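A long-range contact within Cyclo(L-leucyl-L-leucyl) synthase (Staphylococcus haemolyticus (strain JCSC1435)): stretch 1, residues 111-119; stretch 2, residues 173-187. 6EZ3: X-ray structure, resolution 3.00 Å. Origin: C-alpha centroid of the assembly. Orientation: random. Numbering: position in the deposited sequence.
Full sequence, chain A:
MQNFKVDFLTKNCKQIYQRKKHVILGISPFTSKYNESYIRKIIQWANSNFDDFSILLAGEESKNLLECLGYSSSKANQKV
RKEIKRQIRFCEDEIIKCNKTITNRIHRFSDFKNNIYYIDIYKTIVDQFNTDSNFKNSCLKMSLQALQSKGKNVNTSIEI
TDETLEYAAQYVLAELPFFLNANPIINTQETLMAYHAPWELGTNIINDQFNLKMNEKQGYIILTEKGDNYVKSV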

# COMPACT_ATOMS: atom_id res chain seq x y z
N ASP A 111 1.88 -0.04 11.80
CA ASP A 111 3.06 0.30 12.59
C ASP A 111 3.09 1.73 13.08
O ASP A 111 3.77 1.99 14.08
CB ASP A 111 4.35 0.00 11.79
CG ASP A 111 4.76 -1.45 11.62
OD1 ASP A 111 4.00 -2.35 12.08
OD2 ASP A 111 5.82 -1.69 11.00
N PHE A 112 2.41 2.65 12.41
CA PHE A 112 2.51 4.06 12.77
C PHE A 112 1.26 4.63 13.46
O PHE A 112 1.08 5.85 13.52
CB PHE A 112 2.94 4.86 11.54
CG PHE A 112 4.32 4.44 11.06
CD1 PHE A 112 4.46 3.39 10.14
CD2 PHE A 112 5.47 5.07 11.53
CE1 PHE A 112 5.73 3.00 9.70
CE2 PHE A 112 6.73 4.66 11.10
CZ PHE A 112 6.85 3.64 10.19
N LYS A 113 0.46 3.74 14.07
CA LYS A 113 -0.73 4.05 14.85
C LYS A 113 -0.47 5.20 15.85
O LYS A 113 -1.29 6.09 15.98
CB LYS A 113 -1.22 2.79 15.58
CG LYS A 113 -2.24 2.01 14.77
CD LYS A 113 -2.70 0.68 15.43
CE LYS A 113 -3.63 -0.08 14.48
NZ LYS A 113 -4.47 -1.09 15.15
N ASN A 114 0.69 5.21 16.52
CA ASN A 114 0.99 6.26 17.50
C ASN A 114 1.94 7.37 16.99
O ASN A 114 2.50 8.12 17.79
CB ASN A 114 1.51 5.62 18.79
CG ASN A 114 0.64 4.50 19.28
OD1 ASN A 114 -0.60 4.57 19.21
ND2 ASN A 114 1.28 3.43 19.78
N ASN A 115 2.09 7.46 15.64
CA ASN A 115 2.93 8.47 14.99
C ASN A 115 2.10 9.73 14.73
O ASN A 115 1.06 9.67 14.07
CB ASN A 115 3.54 7.91 13.70
CG ASN A 115 4.46 8.88 13.00
OD1 ASN A 115 4.03 9.69 12.19
ND2 ASN A 115 5.75 8.83 13.31
N ILE A 116 2.55 10.88 15.24
CA ILE A 116 1.83 12.15 15.11
C ILE A 116 1.48 12.46 13.66
O ILE A 116 0.34 12.88 13.41
CB ILE A 116 2.56 13.33 15.83
CG1 ILE A 116 3.94 13.63 15.22
CG2 ILE A 116 2.69 13.06 17.32
CD1 ILE A 116 4.48 15.04 15.52
N TYR A 117 2.41 12.20 12.70
CA TYR A 117 2.20 12.46 11.27
C TYR A 117 1.17 11.53 10.64
O TYR A 117 0.38 11.97 9.81
CB TYR A 117 3.51 12.47 10.49
CG TYR A 117 4.42 13.60 10.91
CD1 TYR A 117 4.21 14.90 10.47
CD2 TYR A 117 5.47 13.38 11.81
CE1 TYR A 117 5.05 15.94 10.86
CE2 TYR A 117 6.30 14.42 12.22
CZ TYR A 117 6.09 15.70 11.74
OH TYR A 117 6.94 16.71 12.14
N TYR A 118 1.17 10.25 11.04
CA TYR A 118 0.19 9.30 10.54
C TYR A 118 -1.19 9.62 11.15
O TYR A 118 -2.18 9.63 10.43
CB TYR A 118 0.63 7.85 10.81
CG TYR A 118 -0.39 6.81 10.41
CD1 TYR A 118 -0.41 6.27 9.13
CD2 TYR A 118 -1.36 6.37 11.32
CE1 TYR A 118 -1.36 5.31 8.76
CE2 TYR A 118 -2.30 5.42 10.96
CZ TYR A 118 -2.30 4.89 9.68
OH TYR A 118 -3.23 3.94 9.37
N ILE A 119 -1.22 9.92 12.47
CA ILE A 119 -2.42 10.32 13.24
C ILE A 119 -3.14 11.50 12.55
O ILE A 119 -4.36 11.43 12.35
CB ILE A 119 -2.05 10.62 14.71
CG1 ILE A 119 -1.88 9.30 15.50
CG2 ILE A 119 -3.06 11.56 15.39
CD1 ILE A 119 -0.99 9.36 16.68
N LEU A 173 -8.73 3.02 4.37
CA LEU A 173 -8.49 4.23 5.18
C LEU A 173 -7.16 4.22 5.89
O LEU A 173 -6.48 5.24 5.89
CB LEU A 173 -9.63 4.43 6.19
CG LEU A 173 -11.00 4.73 5.58
CD1 LEU A 173 -12.09 4.47 6.58
CD2 LEU A 173 -11.08 6.14 5.05
N ALA A 174 -6.77 3.06 6.47
CA ALA A 174 -5.53 2.86 7.20
C ALA A 174 -4.29 2.83 6.30
O ALA A 174 -3.22 3.29 6.72
CB ALA A 174 -5.61 1.59 8.02
N GLU A 175 -4.43 2.28 5.07
CA GLU A 175 -3.38 2.15 4.04
C GLU A 175 -3.06 3.50 3.34
O GLU A 175 -1.91 3.76 3.01
CB GLU A 175 -3.87 1.10 3.01
CG GLU A 175 -2.91 0.73 1.88
CD GLU A 175 -3.41 -0.40 0.99
OE1 GLU A 175 -3.24 -1.57 1.38
OE2 GLU A 175 -3.98 -0.12 -0.09
N LEU A 176 -4.09 4.33 3.17
CA LEU A 176 -4.13 5.62 2.48
C LEU A 176 -3.08 6.64 2.90
O LEU A 176 -2.48 7.24 2.00
CB LEU A 176 -5.51 6.26 2.54
CG LEU A 176 -6.00 6.70 1.17
CD1 LEU A 176 -6.75 5.60 0.47
CD2 LEU A 176 -6.77 7.96 1.23
N PRO A 177 -2.78 6.85 4.20
CA PRO A 177 -1.75 7.84 4.55
C PRO A 177 -0.39 7.66 3.86
O PRO A 177 0.23 8.68 3.53
CB PRO A 177 -1.65 7.72 6.07
CG PRO A 177 -3.09 7.37 6.45
CD PRO A 177 -3.43 6.32 5.41
N PHE A 178 0.00 6.39 3.53
CA PHE A 178 1.25 6.05 2.80
C PHE A 178 1.18 6.38 1.29
O PHE A 178 2.19 6.55 0.62
CB PHE A 178 1.63 4.59 3.02
CG PHE A 178 1.95 4.31 4.46
CD1 PHE A 178 1.00 3.72 5.29
CD2 PHE A 178 3.16 4.72 5.01
CE1 PHE A 178 1.27 3.54 6.66
CE2 PHE A 178 3.43 4.51 6.37
CZ PHE A 178 2.49 3.91 7.18
N PHE A 179 -0.02 6.52 0.78
CA PHE A 179 -0.25 6.82 -0.63
C PHE A 179 -0.25 8.33 -0.91
O PHE A 179 0.13 8.75 -2.02
CB PHE A 179 -1.58 6.18 -1.10
CG PHE A 179 -1.47 4.70 -1.32
CD1 PHE A 179 -1.31 4.19 -2.59
CD2 PHE A 179 -1.47 3.81 -0.26
CE1 PHE A 179 -1.20 2.82 -2.79
CE2 PHE A 179 -1.34 2.45 -0.47
CZ PHE A 179 -1.21 1.97 -1.73
N LEU A 180 -0.68 9.12 0.10
CA LEU A 180 -0.79 10.57 0.01
C LEU A 180 0.49 11.31 0.43
O LEU A 180 0.94 12.20 -0.29
CB LEU A 180 -2.01 11.07 0.80
CG LEU A 180 -3.39 10.55 0.38
CD1 LEU A 180 -4.43 10.96 1.38
CD2 LEU A 180 -3.80 11.10 -0.95
N ASN A 181 1.07 10.95 1.59
CA ASN A 181 2.32 11.56 2.07
C ASN A 181 3.04 10.67 3.10
O ASN A 181 2.94 10.89 4.31
CB ASN A 181 2.11 12.98 2.63
CG ASN A 181 3.38 13.75 2.86
OD1 ASN A 181 4.43 13.50 2.27
ND2 ASN A 181 3.29 14.75 3.70
N ALA A 182 3.77 9.68 2.60
CA ALA A 182 4.52 8.74 3.40
C ALA A 182 5.76 9.37 4.00
O ALA A 182 6.18 8.97 5.07
CB ALA A 182 4.90 7.55 2.55
N ASN A 183 6.34 10.39 3.31
CA ASN A 183 7.57 11.10 3.69
C ASN A 183 7.74 11.45 5.18
O ASN A 183 8.77 11.06 5.73
CB ASN A 183 7.75 12.35 2.85
CG ASN A 183 7.74 12.06 1.40
OD1 ASN A 183 8.71 11.53 0.88
ND2 ASN A 183 6.62 12.32 0.74
N PRO A 184 6.82 12.15 5.88
CA PRO A 184 7.08 12.45 7.30
C PRO A 184 6.88 11.26 8.26
O PRO A 184 7.32 11.32 9.42
CB PRO A 184 6.12 13.58 7.58
CG PRO A 184 4.97 13.34 6.67
CD PRO A 184 5.52 12.69 5.45
N ILE A 185 6.20 10.19 7.80
CA ILE A 185 5.91 8.99 8.57
C ILE A 185 7.16 8.08 8.57
O ILE A 185 7.75 7.85 9.62
CB ILE A 185 4.63 8.27 8.07
CG1 ILE A 185 3.41 9.22 7.97
CG2 ILE A 185 4.30 7.11 8.97
CD1 ILE A 185 2.31 8.76 7.08
N ILE A 186 7.58 7.61 7.40
CA ILE A 186 8.75 6.73 7.22
C ILE A 186 10.06 7.51 7.16
O ILE A 186 11.13 6.90 6.99
CB ILE A 186 8.59 5.80 5.98
CG1 ILE A 186 8.56 6.62 4.64
CG2 ILE A 186 7.36 4.87 6.16
CD1 ILE A 186 8.99 5.87 3.50
N ASN A 187 9.98 8.85 7.25
CA ASN A 187 11.10 9.78 7.27
C ASN A 187 11.95 9.77 5.98
O ASN A 187 13.15 9.45 6.01
CB ASN A 187 11.97 9.59 8.52
CG ASN A 187 12.59 10.89 8.92
OD1 ASN A 187 13.78 11.11 8.69
ND2 ASN A 187 11.75 11.83 9.40

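How do the two backbones meet? Stretch 1 makes a type I turn from F112 to N115, closed by N115 N donating to F112 O at 2.8 Å, and then enters a helix at I116. N115 sits at the N-cap: its side-chain OD1 accepts from Y118 N at 3.1 Å and, more weakly, from Y117 N at 3.0 Å, answering amides at the helix start that have no preceding turn to bond to. Stretch 2 arrives as helix, runs through a helical segment around P177 to N181, and ends in a weakly bonded helix at about 183-186, beyond which N187 leaves helical geometry with positive phi. The nearest CA pair is Y117 CA and I185 CA, 5.8 Å apart, and no backbone-to-backbone hydrogen bond crosses between the stretches.

What does Y118 do at the centre of the contact? Its CA-to-CB bond points sideways, yet with chi1 at t the ring extends to stretch 2 and settles as a knob among A174, P177, F178 and I185. The hydroxyl at its tip donates to the backbone, Y118 OH to A174 O at 2.7 Å, the one hydrogen bond between the stretches. A buried tyrosine thus finds a partner for its polar end while its ring stays in apolar company: Y118 CE1 lies 3.5 Å from P177 CG and 3.8 Å from F178 CE1. The Y118 and F178 rings are inclined by 34°, with centroids 5.8 Å apart.

Why does I185 touch so many residues of stretch 1? It lies beside the turn and the first helical residues together. Its CG2 sits over one face of the F112 ring, 3.7 Å from the centroid in a CH-pi contact, and the closest atoms, F112 CG and I185 CG2, are 3.4 Å apart. I185 CG2 is also 4.2 Å from Y118 CB, while I185 CG1 comes within 4.1 Å of Y117 CB. The capping atom is near as well, with N115 OD1 4.1 Å from I185 CG2, a simple packing contact.

How do the other aromatic side chains complete the interface? F112, directed toward stretch 2, also meets F178, with F112 CD1 3.6 Å from F178 CZ. F112 CD1 approaches the edge of the F178 ring, and the two ring planes are inclined by 63°. Y117 is more exposed and packs on P184, whose CB lies over one face of its ring, 4.0 Å from the centroid in a second CH-pi contact.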